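PDB 1WOL: HEPN domain-containing protein from Sulfolobus tokodaii, which is of unknown function but belongs to the HEPN family of all-helical domains, found in archaea and other organisms. Local coordinates for residues 16-21 / 32-37; 40-45 / 56-61. All coordinates share one frame; numbering follows the deposited sequence.

Interaction 1: residues 16-21 / 32-37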
ATOM      1  N   GLU A  16      -4.352   4.386  -9.353  1.00 12.34           N
ATOM      2  CA  GLU A  16      -5.014   4.294 -10.680  1.00 11.84           C
ATOM      3  C   GLU A  16      -4.685   3.012 -11.310  1.00 12.38           C
ATOM      4  O   GLU A  16      -5.601   2.410 -11.907  1.00 13.70           O
ATOM      5  CB  GLU A  16      -4.527   5.535 -11.524  1.00 13.74           C
ATOM      6  CG  GLU A  16      -5.133   5.462 -12.929  1.00 17.12           C
ATOM      7  CD  GLU A  16      -4.757   6.722 -13.736  1.00 21.28           C
ATOM      8  OE1 GLU A  16      -4.938   7.902 -13.205  1.00 23.30           O
ATOM      9  OE2 GLU A  16      -4.480   6.559 -14.920  1.00 18.65           O
ATOM     10  N   GLU A  17      -3.425   2.588 -11.234  1.00 13.19           N
ATOM     11  CA  GLU A  17      -3.081   1.291 -11.919  1.00 10.44           C
ATOM     12  C   GLU A  17      -3.714   0.124 -11.166  1.00 11.55           C
ATOM     13  O   GLU A  17      -4.026  -0.835 -11.845  1.00 12.21           O
ATOM     14  CB  GLU A  17      -1.561   1.182 -11.808  1.00 10.87           C
ATOM     15  CG  GLU A  17      -0.894   2.159 -12.854  1.00 10.96           C
ATOM     16  CD  GLU A  17       0.638   2.191 -12.677  1.00 13.00           C
ATOM     17  OE1 GLU A  17       1.215   1.661 -11.767  1.00 15.33           O
ATOM     18  OE2 GLU A  17       1.274   2.940 -13.515  1.00 13.70           O
ATOM     19  N   ALA A  18      -3.867   0.225  -9.839  1.00 12.20           N
ATOM     20  CA  ALA A  18      -4.538  -0.901  -9.126  1.00 11.27           C
ATOM     21  C   ALA A  18      -5.955  -1.050  -9.571  1.00 12.82           C
ATOM     22  O   ALA A  18      -6.421  -2.172  -9.736  1.00 11.47           O
ATOM     23  CB  ALA A  18      -4.448  -0.598  -7.588  1.00 12.35           C
ATOM     24  N   ARG A  19      -6.676   0.085  -9.687  1.00 12.92           N
ATOM     25  CA  ARG A  19      -8.062  -0.034 -10.199  1.00 11.52           C
ATOM     26  C   ARG A  19      -8.070  -0.591 -11.604  1.00 12.51           C
ATOM     27  O   ARG A  19      -8.922  -1.426 -11.976  1.00 13.46           O
ATOM     28  CB  ARG A  19      -8.756   1.333 -10.231  1.00 13.77           C
ATOM     29  CG  ARG A  19      -8.880   1.963  -8.895  1.00 13.75           C
ATOM     30  CD  ARG A  19      -9.741   3.206  -9.129  1.00 15.12           C
ATOM     31  NE  ARG A  19      -9.703   4.182  -8.040  1.00 16.40           N
ATOM     32  CZ  ARG A  19     -10.483   4.205  -6.966  1.00 18.34           C
ATOM     33  NH1 ARG A  19     -11.379   3.250  -6.724  1.00 17.96           N
ATOM     34  NH2 ARG A  19     -10.468   5.308  -6.162  1.00 15.83           N
ATOM     35  N   TYR A  20      -7.111  -0.130 -12.462  1.00 12.25           N
ATOM     36  CA  TYR A  20      -7.073  -0.620 -13.839  1.00 12.34           C
ATOM     37  C   TYR A  20      -6.812  -2.181 -13.806  1.00 11.94           C
ATOM     38  O   TYR A  20      -7.361  -2.928 -14.601  1.00 12.81           O
ATOM     39  CB  TYR A  20      -5.926   0.182 -14.584  1.00 13.04           C
ATOM     40  CG  TYR A  20      -5.842  -0.212 -16.011  1.00 12.15           C
ATOM     41  CD1 TYR A  20      -4.662  -0.862 -16.449  1.00 12.98           C
ATOM     42  CD2 TYR A  20      -6.768   0.132 -16.902  1.00 17.06           C
ATOM     43  CE1 TYR A  20      -4.376  -1.140 -17.742  1.00 16.77           C
ATOM     44  CE2 TYR A  20      -6.529  -0.209 -18.328  1.00 16.55           C
ATOM     45  CZ  TYR A  20      -5.293  -0.861 -18.671  1.00 14.40           C
ATOM     46  OH  TYR A  20      -5.034  -1.312 -19.987  1.00 21.64           O
ATOM     47  N   ALA A  21      -5.888  -2.609 -12.957  1.00 12.01           N
ATOM     48  CA  ALA A  21      -5.611  -4.036 -12.910  1.00 12.47           C
ATOM     49  C   ALA A  21      -6.856  -4.765 -12.463  1.00 12.90           C
ATOM     50  O   ALA A  21      -7.196  -5.837 -13.032  1.00 13.53           O
ATOM     51  CB  ALA A  21      -4.480  -4.318 -11.857  1.00 14.15           C
ATOM     52  N   PHE A  32      -0.874  -5.936  -5.174  1.00 13.04           N
ATOM     53  CA  PHE A  32       0.472  -5.426  -5.078  1.00 12.45           C
ATOM     54  C   PHE A  32       0.566  -3.954  -5.223  1.00 12.48           C
ATOM     55  O   PHE A  32       1.369  -3.291  -4.540  1.00 13.90           O
ATOM     56  CB  PHE A  32       1.230  -6.121  -6.282  1.00 11.49           C
ATOM     57  CG  PHE A  32       2.637  -5.614  -6.444  1.00 15.90           C
ATOM     58  CD1 PHE A  32       3.663  -6.070  -5.564  1.00 19.98           C
ATOM     59  CD2 PHE A  32       2.910  -4.705  -7.409  1.00 16.86           C
ATOM     60  CE1 PHE A  32       5.010  -5.508  -5.750  1.00 22.72           C
ATOM     61  CE2 PHE A  32       4.197  -4.167  -7.563  1.00 18.31           C
ATOM     62  CZ  PHE A  32       5.199  -4.563  -6.767  1.00 17.12           C
ATOM     63  N   LEU A  33      -0.169  -3.393  -6.246  1.00 12.29           N
ATOM     64  CA  LEU A  33      -0.105  -1.953  -6.566  1.00 10.69           C
ATOM     65  C   LEU A  33      -0.778  -1.130  -5.419  1.00 11.79           C
ATOM     66  O   LEU A  33      -0.331  -0.017  -5.191  1.00 13.52           O
ATOM     67  CB  LEU A  33      -0.836  -1.697  -7.906  1.00 11.81           C
ATOM     68  CG  LEU A  33      -0.040  -2.180  -9.126  1.00 10.24           C
ATOM     69  CD1 LEU A  33      -1.018  -2.167 -10.280  1.00 12.18           C
ATOM     70  CD2 LEU A  33       1.176  -1.316  -9.313  1.00 14.32           C
ATOM     71  N   SER A  34      -1.724  -1.759  -4.730  1.00 11.57           N
ATOM     72  CA  SER A  34      -2.312  -1.049  -3.536  1.00 11.70           C
ATOM     73  C   SER A  34      -1.262  -0.964  -2.436  1.00 11.65           C
ATOM     74  O   SER A  34      -1.182   0.082  -1.755  1.00 12.36           O
ATOM     75  CB  SER A  34      -3.518  -1.875  -2.991  1.00 12.22           C
ATOM     76  OG  SER A  34      -4.520  -1.834  -4.024  1.00 12.56           O
ATOM     77  N   GLN A  35      -0.455  -2.020  -2.195  1.00 12.31           N
ATOM     78  CA  GLN A  35       0.577  -1.877  -1.219  1.00 15.80           C
ATOM     79  C   GLN A  35       1.613  -0.865  -1.631  1.00 15.18           C
ATOM     80  O   GLN A  35       1.983  -0.057  -0.799  1.00 15.96           O
ATOM     81  CB  GLN A  35       1.244  -3.219  -0.945  1.00 19.26           C
ATOM     82  CG  GLN A  35       2.339  -2.913   0.074  1.00 23.23           C
ATOM     83  CD  GLN A  35       3.541  -3.606   0.020  1.00 36.22           C
ATOM     84  OE1 GLN A  35       3.466  -4.795   0.070  1.00 38.28           O
ATOM     85  NE2 GLN A  35       4.780  -2.864   0.095  1.00 36.26           N
ATOM     86  N   GLN A  36       1.950  -0.776  -2.938  1.00 13.78           N
ATOM     87  CA  GLN A  36       2.857   0.248  -3.404  1.00 15.65           C
ATOM     88  C   GLN A  36       2.312   1.609  -3.179  1.00 14.63           C
ATOM     89  O   GLN A  36       3.062   2.512  -2.776  1.00 16.21           O
ATOM     90  CB  GLN A  36       3.181   0.089  -4.883  1.00 14.92           C
ATOM     91  CG  GLN A  36       3.947  -1.209  -5.133  1.00 17.71           C
ATOM     92  CD  GLN A  36       5.416  -0.992  -4.715  1.00 21.33           C
ATOM     93  OE1 GLN A  36       5.965  -1.862  -3.984  1.00 29.03           O
ATOM     94  NE2 GLN A  36       5.993   0.109  -5.083  1.00 22.66           N
ATOM     95  N   CYS A  37       0.983   1.838  -3.449  1.00 13.96           N
ATOM     96  CA  CYS A  37       0.349   3.078  -3.199  1.00 12.96           C
ATOM     97  C   CYS A  37       0.551   3.518  -1.724  1.00 13.81           C
ATOM     98  O   CYS A  37       0.969   4.667  -1.511  1.00 15.78           O
ATOM     99  CB  CYS A  37      -1.154   2.931  -3.573  1.00 11.78           C
ATOM    100  SG  CYS A  37      -2.100   4.450  -3.010  1.00 14.69           S
TER

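Interaction 2: residues 40-45 / 56-61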
ATOM      1  N   LYS A  40       4.294   4.360  -0.814  1.00 16.50           N
ATOM      2  CA  LYS A  40       4.732   5.626  -1.336  1.00 16.33           C
ATOM      3  C   LYS A  40       4.102   6.797  -0.594  1.00 18.89           C
ATOM      4  O   LYS A  40       4.768   7.804  -0.301  1.00 19.42           O
ATOM      5  CB  LYS A  40       4.518   5.695  -2.835  1.00 18.28           C
ATOM      6  CG  LYS A  40       5.538   4.876  -3.782  1.00 18.43           C
ATOM      7  CD  LYS A  40       6.372   3.713  -3.313  1.00 23.51           C
ATOM      8  CE  LYS A  40       7.300   3.260  -4.403  1.00 24.46           C
ATOM      9  NZ  LYS A  40       8.091   2.253  -3.759  1.00 28.46           N
ATOM     10  N   ALA A  41       2.814   6.722  -0.317  1.00 16.14           N
ATOM     11  CA  ALA A  41       2.149   7.797   0.459  1.00 15.71           C
ATOM     12  C   ALA A  41       2.764   7.972   1.836  1.00 15.76           C
ATOM     13  O   ALA A  41       2.990   9.120   2.150  1.00 17.88           O
ATOM     14  CB  ALA A  41       0.671   7.374   0.611  1.00 15.29           C
ATOM     15  N   VAL A  42       3.022   6.890   2.540  1.00 17.50           N
ATOM     16  CA  VAL A  42       3.595   6.987   3.917  1.00 17.82           C
ATOM     17  C   VAL A  42       5.010   7.483   3.771  1.00 19.01           C
ATOM     18  O   VAL A  42       5.378   8.360   4.560  1.00 20.67           O
ATOM     19  CB  VAL A  42       3.456   5.693   4.612  1.00 20.23           C
ATOM     20  CG1 VAL A  42       4.220   5.725   5.931  1.00 25.06           C
ATOM     21  CG2 VAL A  42       1.945   5.505   4.915  1.00 21.01           C
ATOM     22  N   LYS A  43       5.734   7.108   2.702  1.00 17.88           N
ATOM     23  CA  LYS A  43       7.107   7.738   2.650  1.00 18.74           C
ATOM     24  C   LYS A  43       7.047   9.237   2.326  1.00 18.53           C
ATOM     25  O   LYS A  43       7.988  10.061   2.776  1.00 21.10           O
ATOM     26  CB  LYS A  43       7.947   6.955   1.556  1.00 20.05           C
ATOM     27  CG  LYS A  43       8.533   5.747   2.198  1.00 26.03           C
ATOM     28  CD  LYS A  43       9.226   4.767   1.330  1.00 33.31           C
ATOM     29  CE  LYS A  43      10.020   3.747   2.155  1.00 36.44           C
ATOM     30  NZ  LYS A  43      10.299   2.528   1.238  1.00 38.25           N
ATOM     31  N   GLY A  44       6.041   9.655   1.601  1.00 17.04           N
ATOM     32  CA  GLY A  44       5.780  11.028   1.307  1.00 19.03           C
ATOM     33  C   GLY A  44       5.516  11.778   2.637  1.00 20.21           C
ATOM     34  O   GLY A  44       5.972  12.880   2.855  1.00 22.32           O
ATOM     35  N   LEU A  45       4.652  11.158   3.442  1.00 20.75           N
ATOM     36  CA  LEU A  45       4.341  11.807   4.761  1.00 21.48           C
ATOM     37  C   LEU A  45       5.601  11.907   5.628  1.00 24.49           C
ATOM     38  O   LEU A  45       5.836  12.952   6.287  1.00 24.67           O
ATOM     39  CB  LEU A  45       3.323  10.943   5.511  1.00 21.91           C
ATOM     40  CG  LEU A  45       2.944  11.434   6.939  1.00 22.26           C
ATOM     41  CD1 LEU A  45       2.233  12.709   6.812  1.00 23.39           C
ATOM     42  CD2 LEU A  45       2.166  10.287   7.623  1.00 20.20           C
ATOM     43  N   HIS A  56      10.381  -1.604   4.183  1.00 49.73           N
ATOM     44  CA  HIS A  56       9.227  -1.516   3.282  1.00 47.29           C
ATOM     45  C   HIS A  56       7.966  -1.936   4.012  1.00 44.28           C
ATOM     46  O   HIS A  56       6.908  -2.139   3.411  1.00 44.39           O
ATOM     47  CB  HIS A  56       9.427  -2.406   2.063  1.00 49.71           C
ATOM     48  CG  HIS A  56      10.442  -1.872   1.099  1.00 51.87           C
ATOM     49  ND1 HIS A  56      11.670  -2.478   0.887  1.00 52.79           N
ATOM     50  CD2 HIS A  56      10.436  -0.754   0.343  1.00 51.33           C
ATOM     51  CE1 HIS A  56      12.371  -1.746   0.038  1.00 52.10           C
ATOM     52  NE2 HIS A  56      11.648  -0.694  -0.304  1.00 51.95           N
ATOM     53  N   SER A  57       8.069  -2.101   5.308  1.00 39.50           N
ATOM     54  CA  SER A  57       6.874  -2.464   6.071  1.00 36.52           C
ATOM     55  C   SER A  57       6.125  -1.153   6.287  1.00 33.48           C
ATOM     56  O   SER A  57       6.688  -0.214   6.856  1.00 33.88           O
ATOM     57  CB  SER A  57       7.268  -3.001   7.413  1.00 36.64           C
ATOM     58  OG  SER A  57       6.110  -2.945   8.229  1.00 36.56           O
ATOM     59  N   ILE A  58       4.855  -1.034   5.831  1.00 30.27           N
ATOM     60  CA  ILE A  58       4.182   0.206   6.015  1.00 28.92           C
ATOM     61  C   ILE A  58       3.902   0.439   7.510  1.00 28.56           C
ATOM     62  O   ILE A  58       3.962   1.537   8.007  1.00 29.07           O
ATOM     63  CB  ILE A  58       2.872   0.179   5.245  1.00 27.94           C
ATOM     64  CG1 ILE A  58       3.165   0.048   3.790  1.00 28.28           C
ATOM     65  CG2 ILE A  58       2.092   1.482   5.511  1.00 25.58           C
ATOM     66  CD1 ILE A  58       2.019  -0.734   3.022  1.00 25.82           C
ATOM     67  N   SER A  59       3.606  -0.639   8.200  1.00 28.39           N
ATOM     68  CA  SER A  59       3.353  -0.572   9.601  1.00 31.26           C
ATOM     69  C   SER A  59       4.557  -0.090  10.444  1.00 32.76           C
ATOM     70  O   SER A  59       4.404   0.579  11.428  1.00 31.54           O
ATOM     71  CB  SER A  59       2.943  -1.943  10.105  1.00 31.14           C
ATOM     72  OG  SER A  59       2.555  -1.820  11.454  1.00 38.15           O
ATOM     73  N   HIS A  60       5.763  -0.450  10.035  1.00 35.31           N
ATOM     74  CA  HIS A  60       6.910  -0.046  10.841  1.00 36.19           C
ATOM     75  C   HIS A  60       7.219   1.358  10.539  1.00 34.52           C
ATOM     76  O   HIS A  60       7.798   1.994  11.367  1.00 36.52           O
ATOM     77  CB  HIS A  60       8.155  -0.926  10.553  1.00 41.72           C
ATOM     78  CG  HIS A  60       8.013  -2.360  11.000  1.00 46.69           C
ATOM     79  ND1 HIS A  60       7.397  -2.721  12.189  1.00 49.35           N
ATOM     80  CD2 HIS A  60       8.567  -3.498  10.504  1.00 48.91           C
ATOM     81  CE1 HIS A  60       7.588  -4.014  12.412  1.00 50.31           C
ATOM     82  NE2 HIS A  60       8.294  -4.512  11.402  1.00 50.98           N
ATOM     83  N   LEU A  61       6.780   1.880   9.381  1.00 30.99           N
ATOM     84  CA  LEU A  61       7.030   3.254   9.020  1.00 30.98           C
ATOM     85  C   LEU A  61       6.153   4.246   9.793  1.00 31.56           C
ATOM     86  O   LEU A  61       6.485   5.391   9.965  1.00 32.15           O
ATOM     87  CB  LEU A  61       6.804   3.484   7.511  1.00 31.80           C
ATOM     88  CG  LEU A  61       7.733   2.930   6.420  1.00 34.74           C
ATOM     89  CD1 LEU A  61       7.148   3.246   5.024  1.00 35.30           C
ATOM     90  CD2 LEU A  61       9.091   3.615   6.584  1.00 34.58           C
TER

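Interaction 1: residues 16-21 / 32-37
Leu-33 packs against Glu-17, Ala-18 and Ala-21, and so takes part in three of the four residue pairs of the contact. The two segments belong to helix 4-23 and helix 27-48, which form an antiparallel helical hairpin. Their local axes run at 168° and approach to 8.4 Å. Such a close approach fits the small residues at the interface.

The tight part lies at Ala-18. Its CB sits 3.8 Å from Leu-33 CB, and the two CA atoms are 5.2 Å apart. Ser-34, the next residue after Leu-33, brings its OG to the same methyl, 3.8 Å from Ala-18 CB. This is a van der Waals contact. The hydroxyl is hydrogen-bonded within its own helix to Ala-30 O, which satisfies a buried polar atom. Leu-33 CG lies anti to its carbonyl carbon (chi1 -74°), and the branch reaches across to helix 4-23. There CD1 rests on the backbone, 3.6 Å from Glu-17 O, and also touches Glu-17 CB. Ala-21 CB is more loosely placed, 4.4 Å from Leu-33 CD1.

The partly exposed side is formed by Glu-17. Its extended chain crosses Leu-33 at about a right angle. OE1 comes 3.9 Å from Leu-33 CD2, a van der Waals contact between a carboxylate oxygen and a methyl. OE2 makes a long, weak ion pair with Arg-13. No hydrogen bond joins the two segments.

On the buried side, helix 100-120 covers the pair. Ser-34 touches Cys-106, Ile-107 and Ala-110 there, while Cys-37 packs back on Asp-14 and Leu-15 of helix 4-23.

Interaction 2: residues 40-45 / 56-61
His-56, Ile-58 and Leu-61 meet Val-42 and Lys-43 where a short N-capped helix, 58-61, packs on helix 27-48 of the HEPN domain. The His-56 side chain lies beside the end of Lys-43. Lys-43 NZ makes a salt bridge with Glu-39 and a weak hydrogen bond to Gly-55 O.

Ser-57 is the N-cap. Its OG accepts from His-60 N at 3.1 Å, with an angle of 149° at the hydrogen. Asp-77 reinforces this helix start: it bonds Ser-57 OG and the backbone N of Ile-58 and Ser-59.

Ile-58 turns its CG2 to Val-42 CG2, at 4.1 Å. It also packs on Ala-73 and Leu-76 of helix 67-77.

Leu-61 touches two successive residues of helix 27-48. Val-42 CG1, anti to its backbone N (chi1 172°), lies 3.8 Å from Leu-61 CB. Lys-43 runs extended past the leucine's end, and its aliphatic carbons make the last contact: CG is 4.0 Å and CE 4.1 Å from Leu-61 CD1.

How the interactions relate
Both contacts use helix 27-48, at successive positions along it, and their centres lie 15 Å apart. Interaction 1 joins it to helix 4-23 within the hairpin. Interaction 2 joins it to the short helix that follows in the chain. Both are largely buried, but each has a polar margin: an acidic side chain in interaction 1, a lysine and an exposed histidine in interaction 2. In interaction 1 a leucine meets alanines across close backbones. In interaction 2 larger side chains meet across a wider spacing, with Val-42 CA and Ile-58 CA 7.1 Å apart. They touch directly, as Gln-35 CG packs 3.7 Å from Ile-58 CD1.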